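Local structure of putative branched-chain amino acid transport system substrate-binding protein (Rhodopseudomonas palustris, 3TX6) at residues A109-M122 against Y333-S347. The protein probably serves as the periplasmic solute-binding component of an ABC transporter, capturing aromatic acids such as 3-(4-hydroxyphenyl)pyruvic acid. Residues are numbered along the deposited sequence; the frame is centred on the assembly and turned at random.
Sequences AKWSVAMPQPIPIM and YSFTETDRYGLDDRS. With ENO (3-(4-hydroxy-phenyl)pyruvic acid), chain D.
R340 and V113 bring the 333-347 loop against strand 112-114, an edge strand of the six-stranded sheet, and polar bonds run along the contact from there. The N-H of A114 donates to R340 O (2.9 Å), while the R340 side chain, bent at chi2 and chi3 (-54° and -70°), folds back so that NE donates to S112 O at 3.0 Å. Within the loop, R340 NH1 donates to T336 O in the guanidinium plane, which helps fix the rotation of the group. Y333 OH gives a short bond to M115 O (2.6 Å), and at the far end Q117 NE2 donates to S347 O (2.8 Å) within the S347 carbonyl plane, though bent and tilted from the Q117 amide plane; Q117 OE1 accepts from Q282.

Apolar packing fills the intervals. V113 is wedged between two flat groups: CG1 lies over the centre of the F335 ring, 3.9 Å from its centroid, and also against one face of the R340 guanidinium. The Y341 ring is sandwiched, with P118 CB over one face (3.7 Å from the centroid) and A114 CB over the other; P116 O lies at the ring edge, and Y341 OH is hydrogen-bonded to L102 O. In one of two conformers, selenomethionine M115 lays SE and CE over a face of Y333, a Met-aromatic contact. I121 CD1 packs on L343 CB (4.0 Å).

Residues 109-122 form an interlobe connection of the periplasmic-binding-protein fold. Bonds and rings flanking P116 are consistent with a fixed course where P116 CB lies 3.4 Å from ligand O3, the phenol oxygen.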
ATOM      1  N   ALA A 109     -10.478 -14.181   0.434  1.00 16.41           N
ATOM      2  CA  ALA A 109     -11.375 -13.081   0.811  1.00 15.31           C
ATOM      3  C   ALA A 109     -11.996 -13.221   2.175  1.00 15.52           C
ATOM      4  O   ALA A 109     -12.336 -12.213   2.785  1.00 17.93           O
ATOM      5  CB  ALA A 109     -12.493 -12.869  -0.205  1.00 18.95           C
ATOM      6  N   LYS A 110     -12.195 -14.437   2.663  1.00 15.17           N
ATOM      7  CA  LYS A 110     -12.930 -14.565   3.913  1.00 15.41           C
ATOM      8  C   LYS A 110     -12.207 -13.886   5.065  1.00 14.32           C
ATOM      9  O   LYS A 110     -12.826 -13.181   5.811  1.00 16.39           O
ATOM     10  CB  LYS A 110     -13.191 -16.019   4.250  1.00 17.03           C
ATOM     11  CG  LYS A 110     -14.065 -16.171   5.486  1.00 17.90           C
ATOM     12  CD  LYS A 110     -14.566 -17.585   5.699  1.00 18.80           C
ATOM     13  CE  LYS A 110     -15.305 -17.713   7.041  1.00 21.23           C
ATOM     14  NZ  LYS A 110     -15.955 -19.024   7.350  1.00 27.14           N
ATOM     15  N   TRP A 111     -10.894 -14.103   5.190  1.00 13.13           N
ATOM     16  CA  TRP A 111     -10.143 -13.611   6.359  1.00 13.55           C
ATOM     17  C   TRP A 111      -9.243 -12.432   6.096  1.00 13.57           C
ATOM     18  O   TRP A 111      -8.738 -11.876   7.046  1.00 14.53           O
ATOM     19  CB  TRP A 111      -9.394 -14.742   7.030  1.00 13.64           C
ATOM     20  CG  TRP A 111     -10.328 -15.736   7.630  1.00 12.73           C
ATOM     21  CD1 TRP A 111     -10.753 -16.936   7.078  1.00 12.78           C
ATOM     22  CD2 TRP A 111     -11.005 -15.617   8.904  1.00 13.23           C
ATOM     23  NE1 TRP A 111     -11.619 -17.550   7.942  1.00 12.27           N
ATOM     24  CE2 TRP A 111     -11.846 -16.782   9.034  1.00 13.33           C
ATOM     25  CE3 TRP A 111     -11.019 -14.658   9.902  1.00 13.49           C
ATOM     26  CZ2 TRP A 111     -12.632 -16.999  10.164  1.00 14.14           C
ATOM     27  CZ3 TRP A 111     -11.811 -14.881  11.044  1.00 14.12           C
ATOM     28  CH2 TRP A 111     -12.620 -16.026  11.153  1.00 13.82           C
ATOM     29  N   SER A 112      -9.070 -12.008   4.827  1.00 12.12           N
ATOM     30  CA  SER A 112      -8.175 -10.895   4.491  1.00 12.08           C
ATOM     31  C   SER A 112      -8.932  -9.674   3.990  1.00 12.59           C
ATOM     32  O   SER A 112      -9.838  -9.783   3.186  1.00 14.49           O
ATOM     33  CB  SER A 112      -7.161 -11.282   3.400  1.00 12.77           C
ATOM     34  OG  SER A 112      -6.279 -12.313   3.838  1.00 13.50           O
ATOM     35  N   VAL A 113      -8.499  -8.524   4.500  1.00 12.38           N
ATOM     36  CA  VAL A 113      -8.799  -7.229   3.926  1.00 13.02           C
ATOM     37  C   VAL A 113      -7.463  -6.534   3.630  1.00 12.40           C
ATOM     38  O   VAL A 113      -6.421  -6.957   4.119  1.00 13.31           O
ATOM     39  CB  VAL A 113      -9.647  -6.352   4.862  1.00 13.18           C
ATOM     40  CG1 VAL A 113     -11.030  -6.975   5.070  1.00 14.90           C
ATOM     41  CG2 VAL A 113      -8.968  -6.053   6.197  1.00 14.16           C
ATOM     42  N   ALA A 114      -7.517  -5.439   2.880  1.00 13.20           N
ATOM     43  CA  ALA A 114      -6.301  -4.693   2.506  1.00 11.99           C
ATOM     44  C   ALA A 114      -6.392  -3.206   2.837  1.00 14.35           C
ATOM     45  O   ALA A 114      -7.392  -2.581   2.561  1.00 15.62           O
ATOM     46  CB  ALA A 114      -5.973  -4.897   1.051  1.00 15.15           C
HETATM   47  N   MSE A 115      -5.313  -2.656   3.370  0.50 13.60           N
HETATM   48  CA  MSE A 115      -5.226  -1.220   3.592  0.50 14.92           C
HETATM   49  C   MSE A 115      -4.830  -0.437   2.341  0.50 13.09           C
HETATM   50  O   MSE A 115      -5.385   0.627   2.090  0.50 13.80           O
HETATM   51  CB  MSE A 115      -4.310  -0.934   4.775  0.50 15.59           C
HETATM   52  CG  MSE A 115      -4.770  -1.698   6.022  0.50 21.50           C
HETATM   53 SE   MSE A 115      -6.692  -1.438   6.491  0.50 24.76          SE
HETATM   54  CE  MSE A 115      -6.441   0.417   6.990  0.50 16.55           C
ATOM     55  N   PRO A 116      -3.839  -0.902   1.561  1.00 14.50           N
ATOM     56  CA  PRO A 116      -3.470  -0.111   0.361  1.00 14.58           C
ATOM     57  C   PRO A 116      -4.610   0.036  -0.630  1.00 14.11           C
ATOM     58  O   PRO A 116      -5.465  -0.843  -0.750  1.00 15.79           O
ATOM     59  CB  PRO A 116      -2.305  -0.888  -0.244  1.00 14.63           C
ATOM     60  CG  PRO A 116      -1.734  -1.629   0.920  1.00 14.62           C
ATOM     61  CD  PRO A 116      -2.971  -2.068   1.693  1.00 13.58           C
ATOM     62  N   GLN A 117      -4.621   1.166  -1.336  1.00 14.36           N
ATOM     63  CA  GLN A 117      -5.564   1.379  -2.368  1.00 14.77           C
ATOM     64  C   GLN A 117      -5.467   0.274  -3.440  1.00 14.79           C
ATOM     65  O   GLN A 117      -4.378  -0.111  -3.837  1.00 15.44           O
ATOM     66  CB  GLN A 117      -5.339   2.732  -3.033  1.00 16.96           C
ATOM     67  CG  GLN A 117      -5.584   3.927  -2.104  1.00 15.75           C
ATOM     68  CD  GLN A 117      -4.442   4.240  -1.149  1.00 14.66           C
ATOM     69  OE1 GLN A 117      -3.389   3.610  -1.209  1.00 16.95           O
ATOM     70  NE2 GLN A 117      -4.638   5.256  -0.282  1.00 17.42           N
ATOM     71  N   PRO A 118      -6.630  -0.236  -3.902  1.00 16.14           N
ATOM     72  CA  PRO A 118      -6.621  -1.215  -4.974  1.00 16.46           C
ATOM     73  C   PRO A 118      -6.098  -0.634  -6.249  1.00 15.13           C
ATOM     74  O   PRO A 118      -6.264   0.568  -6.522  1.00 16.81           O
ATOM     75  CB  PRO A 118      -8.084  -1.644  -5.078  1.00 18.08           C
ATOM     76  CG  PRO A 118      -8.868  -0.492  -4.598  1.00 16.44           C
ATOM     77  CD  PRO A 118      -7.999   0.159  -3.530  1.00 15.59           C
ATOM     78  N   ILE A 119      -5.391  -1.449  -7.005  1.00 16.36           N
ATOM     79  CA  ILE A 119      -4.796  -0.981  -8.239  1.00 14.37           C
ATOM     80  C   ILE A 119      -5.771  -0.221  -9.152  1.00 15.41           C
ATOM     81  O   ILE A 119      -5.377   0.812  -9.650  1.00 18.68           O
ATOM     82  CB  ILE A 119      -4.060  -2.111  -8.972  1.00 15.10           C
ATOM     83  CG1 ILE A 119      -2.621  -2.278  -8.464  1.00 19.63           C
ATOM     84  CG2 ILE A 119      -3.997  -1.898 -10.497  1.00 17.28           C
ATOM     85  CD1 ILE A 119      -2.502  -2.575  -7.000  1.00 20.76           C
ATOM     86  N   PRO A 120      -7.040  -0.678  -9.320  1.00 17.98           N
ATOM     87  CA  PRO A 120      -7.899   0.073 -10.269  1.00 18.37           C
ATOM     88  C   PRO A 120      -8.206   1.488  -9.846  1.00 17.88           C
ATOM     89  O   PRO A 120      -8.385   2.331 -10.719  1.00 19.38           O
ATOM     90  CB  PRO A 120      -9.143  -0.812 -10.409  1.00 20.70           C
ATOM     91  CG  PRO A 120      -8.569  -2.192 -10.213  1.00 21.67           C
ATOM     92  CD  PRO A 120      -7.562  -2.029  -9.092  1.00 17.62           C
ATOM     93  N   ILE A 121      -8.249   1.776  -8.548  1.00 17.65           N
ATOM     94  CA  ILE A 121      -8.479   3.136  -8.103  1.00 18.54           C
ATOM     95  C   ILE A 121      -7.271   4.002  -8.468  1.00 17.55           C
ATOM     96  O   ILE A 121      -7.412   5.135  -8.948  1.00 19.57           O
ATOM     97  CB  ILE A 121      -8.845   3.207  -6.592  1.00 18.15           C
ATOM     98  CG1 ILE A 121     -10.258   2.621  -6.311  1.00 21.79           C
ATOM     99  CG2 ILE A 121      -8.635   4.610  -6.026  1.00 20.52           C
ATOM    100  CD1 ILE A 121     -10.689   2.620  -4.827  1.00 22.10           C
HETATM  101  N   MSE A 122      -6.076   3.453  -8.314  1.00 17.69           N
HETATM  102  CA  MSE A 122      -4.858   4.188  -8.612  1.00 15.98           C
HETATM  103  C   MSE A 122      -4.629   4.320 -10.103  1.00 16.77           C
HETATM  104  O   MSE A 122      -4.245   5.393 -10.592  1.00 18.43           O
HETATM  105  CB  MSE A 122      -3.678   3.570  -7.815  1.00 15.41           C
HETATM  106  CG  MSE A 122      -3.947   3.550  -6.284  1.00 16.46           C
HETATM  107 SE   MSE A 122      -4.657   5.197  -5.606  1.00 20.03          SE
HETATM  108  CE  MSE A 122      -3.321   5.655  -4.249  1.00 22.83           C
ATOM    109  N   TYR A 333     -12.889   3.531   4.911  1.00 17.16           N
ATOM    110  CA  TYR A 333     -13.044   2.111   4.583  1.00 16.13           C
ATOM    111  C   TYR A 333     -14.463   1.603   4.887  1.00 14.70           C
ATOM    112  O   TYR A 333     -14.970   1.798   5.986  1.00 17.15           O
ATOM    113  CB  TYR A 333     -12.061   1.276   5.396  1.00 17.40           C
ATOM    114  CG  TYR A 333     -10.605   1.465   4.984  1.00 14.85           C
ATOM    115  CD1 TYR A 333      -9.846   2.508   5.487  1.00 16.60           C
ATOM    116  CD2 TYR A 333     -10.001   0.624   4.053  1.00 14.45           C
ATOM    117  CE1 TYR A 333      -8.530   2.712   5.088  1.00 17.78           C
ATOM    118  CE2 TYR A 333      -8.675   0.824   3.641  1.00 15.94           C
ATOM    119  CZ  TYR A 333      -7.938   1.871   4.178  1.00 14.21           C
ATOM    120  OH  TYR A 333      -6.638   2.099   3.794  1.00 16.35           O
ATOM    121  N   SER A 334     -15.061   0.926   3.895  1.00 15.89           N
ATOM    122  CA  SER A 334     -16.293   0.184   4.095  1.00 16.76           C
ATOM    123  C   SER A 334     -16.174  -1.151   3.401  1.00 16.45           C
ATOM    124  O   SER A 334     -16.451  -1.283   2.228  1.00 18.26           O
ATOM    125  CB  SER A 334     -17.519   0.931   3.546  1.00 17.64           C
ATOM    126  OG  SER A 334     -17.753   2.138   4.224  1.00 18.88           O
ATOM    127  N   PHE A 335     -15.736  -2.163   4.137  1.00 16.61           N
ATOM    128  CA  PHE A 335     -15.579  -3.466   3.541  1.00 16.68           C
ATOM    129  C   PHE A 335     -16.911  -4.196   3.426  1.00 18.51           C
ATOM    130  O   PHE A 335     -17.815  -3.963   4.214  1.00 20.72           O
ATOM    131  CB  PHE A 335     -14.680  -4.323   4.436  1.00 16.11           C
ATOM    132  CG  PHE A 335     -13.317  -3.732   4.718  1.00 15.73           C
ATOM    133  CD1 PHE A 335     -12.400  -3.629   3.715  1.00 16.10           C
ATOM    134  CD2 PHE A 335     -12.960  -3.286   5.986  1.00 17.00           C
ATOM    135  CE1 PHE A 335     -11.129  -3.109   3.935  1.00 16.92           C
ATOM    136  CE2 PHE A 335     -11.692  -2.763   6.226  1.00 17.71           C
ATOM    137  CZ  PHE A 335     -10.780  -2.699   5.190  1.00 16.54           C
ATOM    138  N   THR A 336     -17.004  -5.143   2.485  1.00 16.52           N
ATOM    139  CA  THR A 336     -18.140  -6.049   2.459  1.00 20.17           C
ATOM    140  C   THR A 336     -17.582  -7.448   2.366  1.00 18.57           C
ATOM    141  O   THR A 336     -16.347  -7.621   2.259  1.00 18.45           O
ATOM    142  CB  THR A 336     -19.101  -5.771   1.272  1.00 21.70           C
ATOM    143  OG1 THR A 336     -18.466  -6.069   0.025  1.00 23.77           O
ATOM    144  CG2 THR A 336     -19.525  -4.338   1.296  1.00 23.77           C
ATOM    145  N   GLU A 337     -18.484  -8.432   2.337  1.00 22.64           N
ATOM    146  CA  GLU A 337     -18.128  -9.830   2.126  1.00 24.06           C
ATOM    147  C   GLU A 337     -17.258  -9.981   0.865  1.00 20.49           C
ATOM    148  O   GLU A 337     -16.367 -10.835   0.797  1.00 22.17           O
ATOM    149  CB  GLU A 337     -19.413 -10.698   2.046  1.00 30.68           C
ATOM    150  CG  GLU A 337     -19.212 -12.113   1.532  1.00 31.33           C
ATOM    151  CD  GLU A 337     -20.483 -12.997   1.391  1.00 40.57           C
ATOM    152  OE1 GLU A 337     -21.656 -12.532   1.469  1.00 38.05           O
ATOM    153  OE2 GLU A 337     -20.280 -14.209   1.164  1.00 42.25           O
ATOM    154  N   THR A 338     -17.579  -9.187  -0.160  1.00 20.54           N
ATOM    155  CA  THR A 338     -16.958  -9.307  -1.450  1.00 22.59           C
ATOM    156  C   THR A 338     -15.926  -8.211  -1.790  1.00 22.33           C
ATOM    157  O   THR A 338     -15.027  -8.442  -2.596  1.00 25.33           O
ATOM    158  CB  THR A 338     -18.037  -9.434  -2.546  1.00 23.74           C
ATOM    159  OG1 THR A 338     -18.939  -8.339  -2.458  1.00 23.06           O
ATOM    160  CG2 THR A 338     -18.852 -10.805  -2.371  1.00 28.22           C
ATOM    161  N   ASP A 339     -16.067  -7.034  -1.179  1.00 19.10           N
ATOM    162  CA  ASP A 339     -15.174  -5.905  -1.406  1.00 18.93           C
ATOM    163  C   ASP A 339     -14.207  -5.823  -0.227  1.00 16.08           C
ATOM    164  O   ASP A 339     -14.560  -5.317   0.842  1.00 17.26           O
ATOM    165  CB  ASP A 339     -15.953  -4.604  -1.518  1.00 20.09           C
ATOM    166  CG  ASP A 339     -15.066  -3.417  -1.758  1.00 20.13           C
ATOM    167  OD1 ASP A 339     -13.815  -3.577  -1.866  1.00 19.17           O
ATOM    168  OD2 ASP A 339     -15.643  -2.308  -1.931  1.00 27.21           O
ATOM    169  N   ARG A 340     -12.989  -6.321  -0.442  1.00 16.08           N
ATOM    170  CA  ARG A 340     -12.047  -6.492   0.654  1.00 15.89           C
ATOM    171  C   ARG A 340     -11.035  -5.367   0.705  1.00 15.29           C
ATOM    172  O   ARG A 340     -10.111  -5.399   1.488  1.00 14.58           O
ATOM    173  CB  ARG A 340     -11.354  -7.841   0.532  1.00 16.73           C
ATOM    174  CG  ARG A 340     -12.330  -8.988   0.410  1.00 16.01           C
ATOM    175  CD  ARG A 340     -13.355  -9.007   1.533  1.00 16.37           C
ATOM    176  NE  ARG A 340     -12.737  -9.374   2.774  1.00 14.76           N
ATOM    177  CZ  ARG A 340     -13.322  -9.400   3.948  1.00 15.85           C
ATOM    178  NH1 ARG A 340     -14.529  -8.880   4.116  1.00 18.14           N
ATOM    179  NH2 ARG A 340     -12.678  -9.921   4.973  1.00 16.32           N
ATOM    180  N   TYR A 341     -11.248  -4.348  -0.121  1.00 15.22           N
ATOM    181  CA  TYR A 341     -10.489  -3.089  -0.049  1.00 16.15           C
ATOM    182  C   TYR A 341     -11.340  -1.933   0.540  1.00 15.60           C
ATOM    183  O   TYR A 341     -10.872  -1.172   1.365  1.00 17.98           O
ATOM    184  CB  TYR A 341     -10.039  -2.707  -1.432  1.00 16.53           C
ATOM    185  CG  TYR A 341      -8.856  -3.480  -1.934  1.00 20.28           C
ATOM    186  CD1 TYR A 341      -8.987  -4.674  -2.624  1.00 20.40           C
ATOM    187  CD2 TYR A 341      -7.578  -2.994  -1.713  1.00 19.22           C
ATOM    188  CE1 TYR A 341      -7.846  -5.356  -3.115  1.00 21.13           C
ATOM    189  CE2 TYR A 341      -6.455  -3.625  -2.205  1.00 17.99           C
ATOM    190  CZ  TYR A 341      -6.572  -4.809  -2.913  1.00 18.06           C
ATOM    191  OH  TYR A 341      -5.422  -5.434  -3.379  1.00 21.99           O
ATOM    192  N   GLY A 342     -12.571  -1.766   0.083  1.00 18.05           N
ATOM    193  CA  GLY A 342     -13.518  -0.913   0.759  1.00 16.55           C
ATOM    194  C   GLY A 342     -13.387   0.568   0.560  1.00 17.46           C
ATOM    195  O   GLY A 342     -13.859   1.318   1.402  1.00 17.83           O
ATOM    196  N   LEU A 343     -12.673   0.971  -0.490  1.00 16.70           N
ATOM    197  CA  LEU A 343     -12.273   2.345  -0.680  1.00 18.83           C
ATOM    198  C   LEU A 343     -12.919   3.002  -1.896  1.00 16.69           C
ATOM    199  O   LEU A 343     -13.399   2.316  -2.815  1.00 18.65           O
ATOM    200  CB  LEU A 343     -10.733   2.409  -0.799  1.00 16.59           C
ATOM    201  CG  LEU A 343      -9.950   2.138   0.497  1.00 15.14           C
ATOM    202  CD1 LEU A 343      -8.435   2.027   0.234  1.00 17.36           C
ATOM    203  CD2 LEU A 343     -10.306   3.205   1.570  1.00 15.92           C
ATOM    204  N   ASP A 344     -12.915   4.333  -1.853  1.00 17.25           N
ATOM    205  CA  ASP A 344     -13.468   5.151  -2.914  1.00 19.00           C
ATOM    206  C   ASP A 344     -12.528   6.313  -3.232  1.00 20.42           C
ATOM    207  O   ASP A 344     -11.343   6.279  -2.873  1.00 20.13           O
ATOM    208  CB  ASP A 344     -14.914   5.544  -2.580  1.00 20.95           C
ATOM    209  CG  ASP A 344     -15.061   6.556  -1.408  1.00 22.66           C
ATOM    210  OD1 ASP A 344     -14.096   7.200  -0.999  1.00 22.50           O
ATOM    211  OD2 ASP A 344     -16.213   6.729  -0.931  1.00 27.87           O
ATOM    212  N   ASP A 345     -13.031   7.316  -3.926  1.00 25.03           N
ATOM    213  CA  ASP A 345     -12.236   8.487  -4.319  1.00 24.60           C
ATOM    214  C   ASP A 345     -11.568   9.251  -3.190  1.00 22.72           C
ATOM    215  O   ASP A 345     -10.561   9.931  -3.433  1.00 27.63           O
ATOM    216  CB  ASP A 345     -13.108   9.487  -5.118  1.00 27.91           C
ATOM    217  CG  ASP A 345     -13.369   9.022  -6.524  1.00 36.18           C
ATOM    218  OD1 ASP A 345     -12.934   7.909  -6.888  1.00 44.62           O
ATOM    219  OD2 ASP A 345     -14.000   9.783  -7.298  1.00 52.35           O
ATOM    220  N   ARG A 346     -12.099   9.158  -1.981  1.00 21.60           N
ATOM    221  CA  ARG A 346     -11.474   9.789  -0.838  1.00 20.49           C
ATOM    222  C   ARG A 346     -10.102   9.159  -0.510  1.00 21.83           C
ATOM    223  O   ARG A 346      -9.377   9.742   0.286  1.00 23.51           O
ATOM    224  CB  ARG A 346     -12.412   9.769   0.387  1.00 25.74           C
ATOM    225  CG  ARG A 346     -13.708  10.611   0.217  1.00 23.54           C
ATOM    226  CD  ARG A 346     -14.697  10.347   1.333  1.00 26.78           C
ATOM    227  NE  ARG A 346     -15.256   9.006   1.243  1.00 24.41           N
ATOM    228  CZ  ARG A 346     -16.137   8.497   2.100  1.00 25.91           C
ATOM    229  NH1 ARG A 346     -16.568   7.261   1.908  1.00 29.66           N
ATOM    230  NH2 ARG A 346     -16.607   9.212   3.120  1.00 27.06           N
ATOM    231  N   SER A 347      -9.755   8.022  -1.133  1.00 20.18           N
ATOM    232  CA  SER A 347      -8.535   7.305  -0.827  1.00 19.11           C
ATOM    233  C   SER A 347      -7.358   7.647  -1.703  1.00 20.83           C
ATOM    234  O   SER A 347      -6.308   7.044  -1.565  1.00 19.74           O
ATOM    235  CB  SER A 347      -8.720   5.793  -0.888  1.00 18.39           C
ATOM    236  OG  SER A 347      -8.886   5.293  -2.238  1.00 19.56           O
TER
HETATM  237  O4  ENO D 386       2.804  -4.226  -3.088  1.00 19.20           O
HETATM  238  C9  ENO D 386       2.911  -1.393  -1.192  1.00 16.67           C
HETATM  239  C8  ENO D 386       1.979  -0.540  -0.636  1.00 17.51           C
HETATM  240  C7  ENO D 386       1.233   0.338  -1.438  1.00 17.59           C
HETATM  241  C6  ENO D 386       1.383   0.262  -2.809  1.00 16.77           C
HETATM  242  C5  ENO D 386       2.332  -0.580  -3.383  1.00 18.95           C
HETATM  243  C4  ENO D 386       3.103  -1.435  -2.577  1.00 16.72           C
HETATM  244  O3  ENO D 386       0.292   1.156  -0.827  1.00 25.70           O
HETATM  245  C3  ENO D 386       4.178  -2.299  -3.174  1.00 20.31           C
HETATM  246  C2  ENO D 386       3.871  -3.717  -3.471  1.00 19.53           C
HETATM  247  C1  ENO D 386       4.916  -4.505  -4.109  1.00 19.53           C
HETATM  248  O2  ENO D 386       4.686  -5.715  -4.314  1.00 18.36           O
HETATM  249  O1  ENO D 386       6.016  -3.975  -4.449  1.00 20.01           O
HETATM  250  O   HOH W   1     -15.472 -12.310   2.796  1.00 27.52           O
HETATM  251  O   HOH W   2      -5.366  -4.223  -6.210  1.00 21.31           O